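Local coordinates for glycerol uptake operon antiterminator regulatory protein (PDB 3KTS), which probably acts as a glycerol-3-phosphate-responsive antiterminator that regulates transcription of the glycerol uptake operon in Listeria monocytogenes, at residues Q19-K24 with S179-W184; Y72-L77 with I94-Q99; L58-L63 with I105-M110. All coordinates share one frame; numbering follows the deposited sequence.

Contact 1 (Q19-K24 with S179-W184); sequences QKDMEK and SNKHLW
K181 reaches across to D21 and ties the last strand's loop to the first helix of a TIM-type (beta/alpha) barrel. Residues 179-184 follow strand 173-178, and D21 and K24 lie on helix 20-25, just after strand 12-16. These two strands are paired in parallel, so the contact lies where the sheet closes on itself.

The D21 and K181 side chains meet at about a right angle. The K181 chain is bent at chi2 and chi3 (chi3 -78°) and brings its ammonium group to the carboxylate. K181 NZ donates to D21 OD1 at 2.9 Å in a salt bridge. It comes from the syn side, 32° out of the carboxylate plane. The other oxygen, D21 OD2, is bonded to N18 ND2, so each carboxylate oxygen has its own partner.

W184 packs beside this bridge. Its ring approaches the helix obliquely, with CZ3 4.2 Å from K24 CB and 4.3 Å from D21 O. The same ring lies against its own segment: N180 O is 3.5 Å above one face, offset toward the rim, and K181 CA lies over that face too. W184 is buried, and its indole NE1 donates a hydrogen bond to T178 O, in the last residue of strand 173-178.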
loop_
_atom_site.group_PDB
_atom_site.type_symbol
_atom_site.label_atom_id
_atom_site.label_comp_id
_atom_site.label_asym_id
_atom_site.label_seq_id
_atom_site.Cartn_x
_atom_site.Cartn_y
_atom_site.Cartn_z
ATOM N N GLN A 19 -3.105 -15.857 -5.658
ATOM C CA GLN A 19 -4.481 -15.837 -6.114
ATOM C C GLN A 19 -5.341 -16.466 -5.010
ATOM O O GLN A 19 -6.460 -16.015 -4.752
ATOM C CB GLN A 19 -4.609 -16.626 -7.417
ATOM C CG GLN A 19 -5.336 -15.896 -8.536
ATOM C CD GLN A 19 -6.809 -16.272 -8.671
ATOM O OE1 GLN A 19 -7.270 -16.610 -9.763
ATOM N NE2 GLN A 19 -7.554 -16.195 -7.573
ATOM N N LYS A 20 -4.792 -17.494 -4.355
ATOM C CA LYS A 20 -5.446 -18.190 -3.238
ATOM C C LYS A 20 -5.543 -17.347 -1.967
ATOM O O LYS A 20 -6.435 -17.560 -1.149
ATOM C CB LYS A 20 -4.722 -19.501 -2.921
ATOM C CG LYS A 20 -5.060 -20.650 -3.855
ATOM C CD LYS A 20 -4.322 -21.912 -3.447
ATOM C CE LYS A 20 -4.539 -23.026 -4.449
ATOM N NZ LYS A 20 -3.665 -24.192 -4.149
ATOM N N ASP A 21 -4.618 -16.402 -1.805
ATOM C CA ASP A 21 -4.629 -15.475 -0.674
ATOM C C ASP A 21 -5.772 -14.475 -0.768
ATOM O O ASP A 21 -6.286 -14.021 0.255
ATOM C CB ASP A 21 -3.298 -14.729 -0.570
ATOM C CG ASP A 21 -2.234 -15.524 0.160
ATOM O OD1 ASP A 21 -2.570 -16.574 0.751
ATOM O OD2 ASP A 21 -1.058 -15.094 0.148
ATOM N N MET A 22 -6.166 -14.133 -1.991
ATOM C CA MET A 22 -7.275 -13.205 -2.192
ATOM C C MET A 22 -8.633 -13.883 -1.970
ATOM O O MET A 22 -9.617 -13.214 -1.648
ATOM C CB MET A 22 -7.191 -12.503 -3.556
ATOM C CG MET A 22 -8.106 -13.050 -4.640
ATOM S SD MET A 22 -8.409 -11.827 -5.912
ATOM C CE MET A 22 -6.829 -11.866 -6.759
ATOM N N GLU A 23 -8.673 -15.206 -2.140
ATOM C CA GLU A 23 -9.853 -16.001 -1.815
ATOM C C GLU A 23 -10.066 -16.029 -0.315
ATOM O O GLU A 23 -11.198 -15.905 0.156
ATOM C CB GLU A 23 -9.720 -17.428 -2.353
ATOM C CG GLU A 23 -10.745 -17.793 -3.420
ATOM C CD GLU A 23 -10.630 -16.944 -4.671
ATOM O OE1 GLU A 23 -11.490 -16.058 -4.866
ATOM O OE2 GLU A 23 -9.679 -17.159 -5.453
ATOM N N LYS A 24 -8.966 -16.179 0.420
ATOM C CA LYS A 24 -8.970 -16.147 1.878
ATOM C C LYS A 24 -9.532 -14.825 2.399
ATOM O O LYS A 24 -10.351 -14.821 3.318
ATOM C CB LYS A 24 -7.556 -16.372 2.429
ATOM C CG LYS A 24 -6.944 -17.747 2.145
ATOM C CD LYS A 24 -7.306 -18.777 3.207
ATOM C CE LYS A 24 -6.612 -20.108 2.951
ATOM N NZ LYS A 24 -7.037 -21.155 3.927
ATOM N N SER A 179 0.781 -9.563 5.482
ATOM C CA SER A 179 0.363 -10.849 4.945
ATOM C C SER A 179 0.422 -11.928 6.022
ATOM O O SER A 179 0.379 -13.119 5.715
ATOM C CB SER A 179 1.216 -11.239 3.742
ATOM O OG SER A 179 2.593 -11.185 4.046
ATOM N N ASN A 180 0.530 -11.502 7.282
ATOM C CA ASN A 180 0.422 -12.402 8.428
ATOM C C ASN A 180 -1.032 -12.827 8.604
ATOM O O ASN A 180 -1.872 -12.050 9.062
ATOM C CB ASN A 180 0.968 -11.739 9.697
ATOM C CG ASN A 180 1.108 -12.706 10.858
ATOM O OD1 ASN A 180 0.119 -13.113 11.468
ATOM N ND2 ASN A 180 2.343 -13.059 11.184
ATOM N N LYS A 181 -1.303 -14.075 8.237
ATOM C CA LYS A 181 -2.655 -14.628 8.136
ATOM C C LYS A 181 -3.424 -14.660 9.462
ATOM O O LYS A 181 -4.653 -14.587 9.467
ATOM C CB LYS A 181 -2.568 -16.036 7.546
ATOM C CG LYS A 181 -3.687 -16.397 6.594
ATOM C CD LYS A 181 -3.213 -17.351 5.500
ATOM C CE LYS A 181 -2.431 -16.630 4.404
ATOM N NZ LYS A 181 -1.960 -17.576 3.354
ATOM N N HIS A 182 -2.688 -14.759 10.571
ATOM C CA HIS A 182 -3.259 -14.864 11.914
ATOM C C HIS A 182 -4.053 -13.627 12.329
ATOM O O HIS A 182 -5.183 -13.743 12.810
ATOM C CB HIS A 182 -2.159 -15.153 12.943
ATOM C CG HIS A 182 -2.644 -15.175 14.362
ATOM N ND1 HIS A 182 -2.472 -14.112 15.224
ATOM C CD2 HIS A 182 -3.301 -16.127 15.067
ATOM C CE1 HIS A 182 -2.998 -14.410 16.398
ATOM N NE2 HIS A 182 -3.510 -15.626 16.330
ATOM N N LEU A 183 -3.471 -12.449 12.131
ATOM C CA LEU A 183 -4.121 -11.210 12.560
ATOM C C LEU A 183 -5.054 -10.590 11.514
ATOM O O LEU A 183 -5.433 -9.426 11.621
ATOM C CB LEU A 183 -3.100 -10.192 13.097
ATOM C CG LEU A 183 -1.675 -10.118 12.549
ATOM C CD1 LEU A 183 -1.674 -9.460 11.207
ATOM C CD2 LEU A 183 -0.800 -9.335 13.498
ATOM N N TRP A 184 -5.427 -11.381 10.513
ATOM C CA TRP A 184 -6.434 -10.976 9.541
ATOM C C TRP A 184 -7.838 -11.036 10.136
ATOM O O TRP A 184 -8.719 -10.271 9.742
ATOM C CB TRP A 184 -6.366 -11.863 8.301
ATOM C CG TRP A 184 -5.291 -11.490 7.331
ATOM C CD1 TRP A 184 -4.484 -10.393 7.381
ATOM C CD2 TRP A 184 -4.939 -12.193 6.133
ATOM N NE1 TRP A 184 -3.636 -10.380 6.303
ATOM C CE2 TRP A 184 -3.897 -11.472 5.517
ATOM C CE3 TRP A 184 -5.397 -13.371 5.526
ATOM C CZ2 TRP A 184 -3.302 -11.885 4.320
ATOM C CZ3 TRP A 184 -4.802 -13.787 4.334
ATOM C CH2 TRP A 184 -3.768 -13.040 3.745
#

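Contact 2 (Y72-L77 with I94-Q99); sequences YAIDFL and IMKAKQ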
loop_
_atom_site.group_PDB
_atom_site.type_symbol
_atom_site.label_atom_id
_atom_site.label_comp_id
_atom_site.label_asym_id
_atom_site.label_seq_id
_atom_site.Cartn_x
_atom_site.Cartn_y
_atom_site.Cartn_z
ATOM N N TYR A 72 3.771 4.772 -19.284
ATOM C CA TYR A 72 2.853 3.995 -20.122
ATOM C C TYR A 72 2.213 2.849 -19.353
ATOM O O TYR A 72 1.040 2.511 -19.579
ATOM C CB TYR A 72 3.571 3.389 -21.321
ATOM C CG TYR A 72 4.527 4.294 -22.045
ATOM C CD1 TYR A 72 5.893 4.223 -21.797
ATOM C CD2 TYR A 72 4.074 5.196 -23.004
ATOM C CE1 TYR A 72 6.781 5.035 -22.471
ATOM C CE2 TYR A 72 4.960 6.014 -23.688
ATOM C CZ TYR A 72 6.311 5.928 -23.412
ATOM O OH TYR A 72 7.205 6.731 -24.078
ATOM N N ALA A 73 3.002 2.244 -18.466
ATOM C CA ALA A 73 2.539 1.151 -17.624
ATOM C C ALA A 73 1.560 1.634 -16.562
ATOM O O ALA A 73 0.624 0.918 -16.211
ATOM C CB ALA A 73 3.706 0.462 -16.983
ATOM N N ILE A 74 1.774 2.849 -16.065
ATOM C CA ILE A 74 0.890 3.425 -15.054
ATOM C C ILE A 74 -0.411 3.869 -15.709
ATOM O O ILE A 74 -1.492 3.654 -15.154
ATOM C CB ILE A 74 1.588 4.561 -14.257
ATOM C CG1 ILE A 74 2.803 4.007 -13.501
ATOM C CG2 ILE A 74 0.634 5.235 -13.269
ATOM C CD1 ILE A 74 2.568 2.679 -12.757
ATOM N N ASP A 75 -0.291 4.441 -16.909
ATOM C CA ASP A 75 -1.431 4.738 -17.787
ATOM C C ASP A 75 -2.350 3.528 -17.960
ATOM O O ASP A 75 -3.562 3.651 -17.816
ATOM C CB ASP A 75 -0.942 5.228 -19.157
ATOM C CG ASP A 75 -0.496 6.678 -19.134
ATOM O OD1 ASP A 75 -1.146 7.475 -18.426
ATOM O OD2 ASP A 75 0.492 7.024 -19.827
ATOM N N PHE A 76 -1.749 2.371 -18.242
ATOM C CA PHE A 76 -2.442 1.086 -18.379
ATOM C C PHE A 76 -3.184 0.676 -17.112
ATOM O O PHE A 76 -4.316 0.195 -17.178
ATOM C CB PHE A 76 -1.420 0.016 -18.765
ATOM C CG PHE A 76 -1.964 -1.389 -18.819
ATOM C CD1 PHE A 76 -1.512 -2.351 -17.919
ATOM C CD2 PHE A 76 -2.888 -1.761 -19.788
ATOM C CE1 PHE A 76 -1.986 -3.653 -17.970
ATOM C CE2 PHE A 76 -3.374 -3.059 -19.843
ATOM C CZ PHE A 76 -2.913 -4.011 -18.940
ATOM N N LEU A 77 -2.546 0.883 -15.964
ATOM C CA LEU A 77 -3.141 0.536 -14.679
ATOM C C LEU A 77 -4.329 1.415 -14.355
ATOM O O LEU A 77 -5.294 0.950 -13.757
ATOM C CB LEU A 77 -2.111 0.632 -13.555
ATOM C CG LEU A 77 -0.912 -0.314 -13.591
ATOM C CD1 LEU A 77 -0.092 -0.125 -12.337
ATOM C CD2 LEU A 77 -1.345 -1.766 -13.740
ATOM N N ILE A 94 4.083 7.862 -8.982
ATOM C CA ILE A 94 3.240 8.599 -8.046
ATOM C C ILE A 94 2.715 9.876 -8.710
ATOM O O ILE A 94 1.550 10.238 -8.528
ATOM C CB ILE A 94 4.006 8.927 -6.730
ATOM C CG1 ILE A 94 4.480 7.643 -6.033
ATOM C CG2 ILE A 94 3.158 9.781 -5.781
ATOM C CD1 ILE A 94 3.368 6.725 -5.534
ATOM N N MET A 95 3.580 10.526 -9.493
ATOM C CA MET A 95 3.213 11.720 -10.264
ATOM C C MET A 95 2.148 11.394 -11.304
ATOM O O MET A 95 1.159 12.108 -11.424
ATOM C CB MET A 95 4.443 12.357 -10.936
ATOM C CG MET A 95 5.480 12.886 -9.953
ATOM S SD MET A 95 6.828 13.914 -10.605
ATOM C CE MET A 95 7.528 12.932 -11.931
ATOM N N LYS A 96 2.349 10.297 -12.028
ATOM C CA LYS A 96 1.426 9.873 -13.071
ATOM C C LYS A 96 0.059 9.469 -12.524
ATOM O O LYS A 96 -0.968 9.842 -13.101
ATOM C CB LYS A 96 2.021 8.731 -13.901
ATOM C CG LYS A 96 1.380 8.578 -15.274
ATOM C CD LYS A 96 1.779 9.723 -16.199
ATOM C CE LYS A 96 0.801 9.881 -17.341
ATOM N NZ LYS A 96 1.404 10.591 -18.499
ATOM N N ALA A 97 0.050 8.724 -11.417
ATOM C CA ALA A 97 -1.198 8.263 -10.805
ATOM C C ALA A 97 -2.042 9.438 -10.334
ATOM O O ALA A 97 -3.267 9.419 -10.444
ATOM C CB ALA A 97 -0.919 7.324 -9.658
ATOM N N LYS A 98 -1.368 10.471 -9.839
ATOM C CA LYS A 98 -2.027 11.702 -9.418
ATOM C C LYS A 98 -2.687 12.463 -10.568
ATOM O O LYS A 98 -3.667 13.168 -10.348
ATOM C CB LYS A 98 -1.049 12.599 -8.665
ATOM C CG LYS A 98 -0.895 12.224 -7.188
ATOM C CD LYS A 98 0.224 13.010 -6.523
ATOM C CE LYS A 98 -0.160 14.457 -6.286
ATOM N NZ LYS A 98 1.036 15.254 -5.930
ATOM N N GLN A 99 -2.162 12.311 -11.784
ATOM C CA GLN A 99 -2.777 12.919 -12.968
ATOM C C GLN A 99 -4.105 12.244 -13.288
ATOM O O GLN A 99 -5.049 12.901 -13.724
ATOM C CB GLN A 99 -1.852 12.855 -14.189
ATOM C CG GLN A 99 -0.505 13.515 -13.991
ATOM C CD GLN A 99 0.197 13.863 -15.296
ATOM O OE1 GLN A 99 0.439 13.001 -16.143
ATOM N NE2 GLN A 99 0.543 15.136 -15.453
#
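K96 runs along I74 and ends near D75, joining helix 71-81 to helix 91-99. The short helical segments run 9.5 Å apart at their closest. Their directions differ by 38°, so they are roughly parallel, as expected for successive outer helices of a TIM-type barrel.

The CB of K96 points toward helix 71-81. K96 CB meets the methyl I74 CG2 at 3.8 Å. K96 CG lies 4.0 Å from I74 CG2 and nearly as close to I74 CB. The aliphatic start of the lysine therefore packs against the branch point of the isoleucine, and the two side chains slide past each other in opposite directions. The bend comes at chi2 (71°), beyond which the chain turns to the acidic side chain one residue after I74. K96 CE then stands beside the D75 carboxylate, nearer to OD1 than to OD2. At the tip, K96 NZ is 3.9 Å from D75 OD2, a long salt bridge. D75 has a stronger polar partner in H100, whose NE2 is hydrogen-bonded to OD1. The lysine is thus a second, looser neighbour of this carboxylate.

The methyl groups I74 CG2 and A97 CB, 4.5 Å apart, add a light apolar contact on the buried side of the pair.

Beneath the pair, I74 touches A61 in the loop after strand 56-60, while A97 and I94 pack on A104 of strand 103-109. I94 in addition touches V126 of helix 113-126. Helix 91-99 is therefore wedged between helices 71-81 and 113-126, with strand 103-109 underneath.

Contact 3 (L58-L63 with I105-M110); sequences LLHADL and IQRLFM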
loop_
_atom_site.group_PDB
_atom_site.type_symbol
_atom_site.label_atom_id
_atom_site.label_comp_id
_atom_site.label_asym_id
_atom_site.label_seq_id
_atom_site.Cartn_x
_atom_site.Cartn_y
_atom_site.Cartn_z
ATOM N N LEU A 58 -5.661 -2.057 -3.550
ATOM C CA LEU A 58 -4.414 -1.311 -3.640
ATOM C C LEU A 58 -3.391 -2.204 -4.343
ATOM O O LEU A 58 -3.010 -3.256 -3.821
ATOM C CB LEU A 58 -3.936 -0.894 -2.244
ATOM C CG LEU A 58 -4.970 -0.117 -1.411
ATOM C CD1 LEU A 58 -4.619 -0.088 0.077
ATOM C CD2 LEU A 58 -5.183 1.298 -1.956
ATOM N N LEU A 59 -2.972 -1.793 -5.537
ATOM C CA LEU A 59 -2.114 -2.626 -6.381
ATOM C C LEU A 59 -0.656 -2.167 -6.439
ATOM O O LEU A 59 -0.368 -1.015 -6.765
ATOM C CB LEU A 59 -2.688 -2.725 -7.803
ATOM C CG LEU A 59 -1.817 -3.419 -8.860
ATOM C CD1 LEU A 59 -1.588 -4.895 -8.523
ATOM C CD2 LEU A 59 -2.397 -3.269 -10.264
ATOM N N HIS A 60 0.253 -3.090 -6.142
ATOM C CA HIS A 60 1.679 -2.839 -6.300
ATOM C C HIS A 60 2.089 -2.756 -7.761
ATOM O O HIS A 60 2.218 -3.775 -8.443
ATOM C CB HIS A 60 2.494 -3.901 -5.578
ATOM C CG HIS A 60 2.692 -3.604 -4.130
ATOM N ND1 HIS A 60 3.728 -2.822 -3.670
ATOM C CD2 HIS A 60 1.971 -3.957 -3.041
ATOM C CE1 HIS A 60 3.641 -2.715 -2.357
ATOM N NE2 HIS A 60 2.586 -3.397 -1.950
ATOM N N ALA A 61 2.293 -1.523 -8.219
ATOM C CA ALA A 61 2.677 -1.225 -9.593
ATOM C C ALA A 61 4.045 -1.802 -9.957
ATOM O O ALA A 61 4.299 -2.144 -11.114
ATOM C CB ALA A 61 2.670 0.266 -9.802
ATOM N N ASP A 62 4.913 -1.915 -8.956
ATOM C CA ASP A 62 6.273 -2.396 -9.152
ATOM C C ASP A 62 6.368 -3.919 -9.228
ATOM O O ASP A 62 7.350 -4.450 -9.753
ATOM C CB ASP A 62 7.180 -1.862 -8.040
ATOM C CG ASP A 62 7.260 -0.347 -8.033
ATOM O OD1 ASP A 62 7.590 0.218 -6.971
ATOM O OD2 ASP A 62 6.991 0.278 -9.083
ATOM N N LEU A 63 5.344 -4.605 -8.717
ATOM C CA LEU A 63 5.339 -6.065 -8.610
ATOM C C LEU A 63 4.463 -6.792 -9.648
ATOM O O LEU A 63 4.096 -7.957 -9.457
ATOM C CB LEU A 63 4.927 -6.482 -7.193
ATOM C CG LEU A 63 5.826 -6.076 -6.021
ATOM C CD1 LEU A 63 5.163 -6.454 -4.717
ATOM C CD2 LEU A 63 7.223 -6.703 -6.110
ATOM N N ILE A 105 -0.002 5.857 -3.268
ATOM C CA ILE A 105 0.773 5.665 -2.041
ATOM C C ILE A 105 2.238 5.296 -2.352
ATOM O O ILE A 105 2.505 4.411 -3.161
ATOM C CB ILE A 105 0.046 4.729 -0.996
ATOM C CG1 ILE A 105 0.992 3.679 -0.403
ATOM C CG2 ILE A 105 -1.266 4.107 -1.567
ATOM C CD1 ILE A 105 0.316 2.769 0.595
ATOM N N GLN A 106 3.175 6.011 -1.731
ATOM C CA GLN A 106 4.602 5.837 -2.013
ATOM C C GLN A 106 5.299 4.934 -1.006
ATOM O O GLN A 106 5.232 5.159 0.202
ATOM C CB GLN A 106 5.317 7.184 -2.063
ATOM C CG GLN A 106 6.706 7.114 -2.697
ATOM C CD GLN A 106 7.561 8.327 -2.400
ATOM O OE1 GLN A 106 8.759 8.208 -2.142
ATOM N NE2 GLN A 106 6.949 9.502 -2.425
ATOM N N ARG A 107 5.989 3.923 -1.522
ATOM C CA ARG A 107 6.631 2.924 -0.686
ATOM C C ARG A 107 8.034 3.360 -0.309
ATOM O O ARG A 107 8.829 3.748 -1.164
ATOM C CB ARG A 107 6.686 1.595 -1.422
ATOM C CG ARG A 107 6.643 0.412 -0.504
ATOM C CD ARG A 107 6.604 -0.884 -1.280
ATOM N NE ARG A 107 6.207 -2.011 -0.441
ATOM C CZ ARG A 107 6.328 -3.286 -0.796
ATOM N NH1 ARG A 107 6.829 -3.603 -1.988
ATOM N NH2 ARG A 107 5.932 -4.244 0.032
ATOM N N LEU A 108 8.333 3.293 0.981
ATOM C CA LEU A 108 9.634 3.676 1.483
ATOM C C LEU A 108 10.205 2.536 2.308
ATOM O O LEU A 108 9.487 1.918 3.093
ATOM C CB LEU A 108 9.509 4.926 2.344
ATOM C CG LEU A 108 10.624 5.953 2.159
ATOM C CD1 LEU A 108 10.301 6.830 0.964
ATOM C CD2 LEU A 108 10.792 6.799 3.411
ATOM N N PHE A 109 11.494 2.258 2.120
ATOM C CA PHE A 109 12.188 1.220 2.877
ATOM C C PHE A 109 13.125 1.849 3.895
ATOM O O PHE A 109 14.167 2.403 3.522
ATOM C CB PHE A 109 13.009 0.319 1.948
ATOM C CG PHE A 109 12.201 -0.408 0.903
ATOM C CD1 PHE A 109 10.989 -1.014 1.221
ATOM C CD2 PHE A 109 12.682 -0.521 -0.397
ATOM C CE1 PHE A 109 10.255 -1.692 0.248
ATOM C CE2 PHE A 109 11.957 -1.196 -1.372
ATOM C CZ PHE A 109 10.742 -1.786 -1.050
ATOM N N MET A 110 12.766 1.762 5.175
ATOM C CA MET A 110 13.636 2.219 6.268
ATOM C C MET A 110 14.892 1.341 6.398
ATOM O O MET A 110 14.969 0.460 7.255
ATOM C CB MET A 110 12.868 2.285 7.600
ATOM C CG MET A 110 11.749 3.348 7.666
ATOM S SD MET A 110 12.266 5.029 7.213
ATOM C CE MET A 110 13.523 5.343 8.445
#
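H60 and R107 face each other from strands 56-60 and 103-109, with their CA atoms 9.4 Å apart. The two strands are not paired. Strand 85-88 lies between them and pairs in parallel with both, so the contact is made by side chains alone.

The CB of R107 points toward segment 58-63. Its CG is anti to the backbone N (chi1 -150°), and the chain is extended from CG to NE. The two side chains cross at about a right angle, and the planes of ring and guanidinium are 54° apart. R107 CD lies at the imidazole edge, in plane. H60 CE1 lies over the centre of one guanidinium face, but the pair is modelled too close for details of this approach to be relied on.

The pair lies inside a TIM-type barrel, toward the C-terminal ends of the strands, where barrels of this type usually have their binding site. L63 CD1 lies 4.3 Å from R107 NH1, a van der Waals contact only. The main polar partner of R107 is E132 of strand 130-134, salt-bridged to NE. An unidentified molecule, probably from the crystallisation liquor, lies about 3 Å from the R107 side chain and may mark a pocket.

Contact 3 lies deepest, its centre about 6 Å from the centre of the chain. Contacts 1 and 2 are each about 15 Å out, on opposite sides of that centre. All three are partly buried, so they differ mainly in depth. Contact 1 joins a helix to a loop, contact 2 two helices, and contact 3 two strands. Contacts 2 and 3 touch through A61 and through I94 CD1, which packs near I105 O. Contact 1 touches neither. Lysine and aspartate pair in both outer contacts, at bonding distance in contact 1 and only loosely in contact 2. In contact 3 no salt bridge crosses between the segments; the arginine's acidic partner lies outside them.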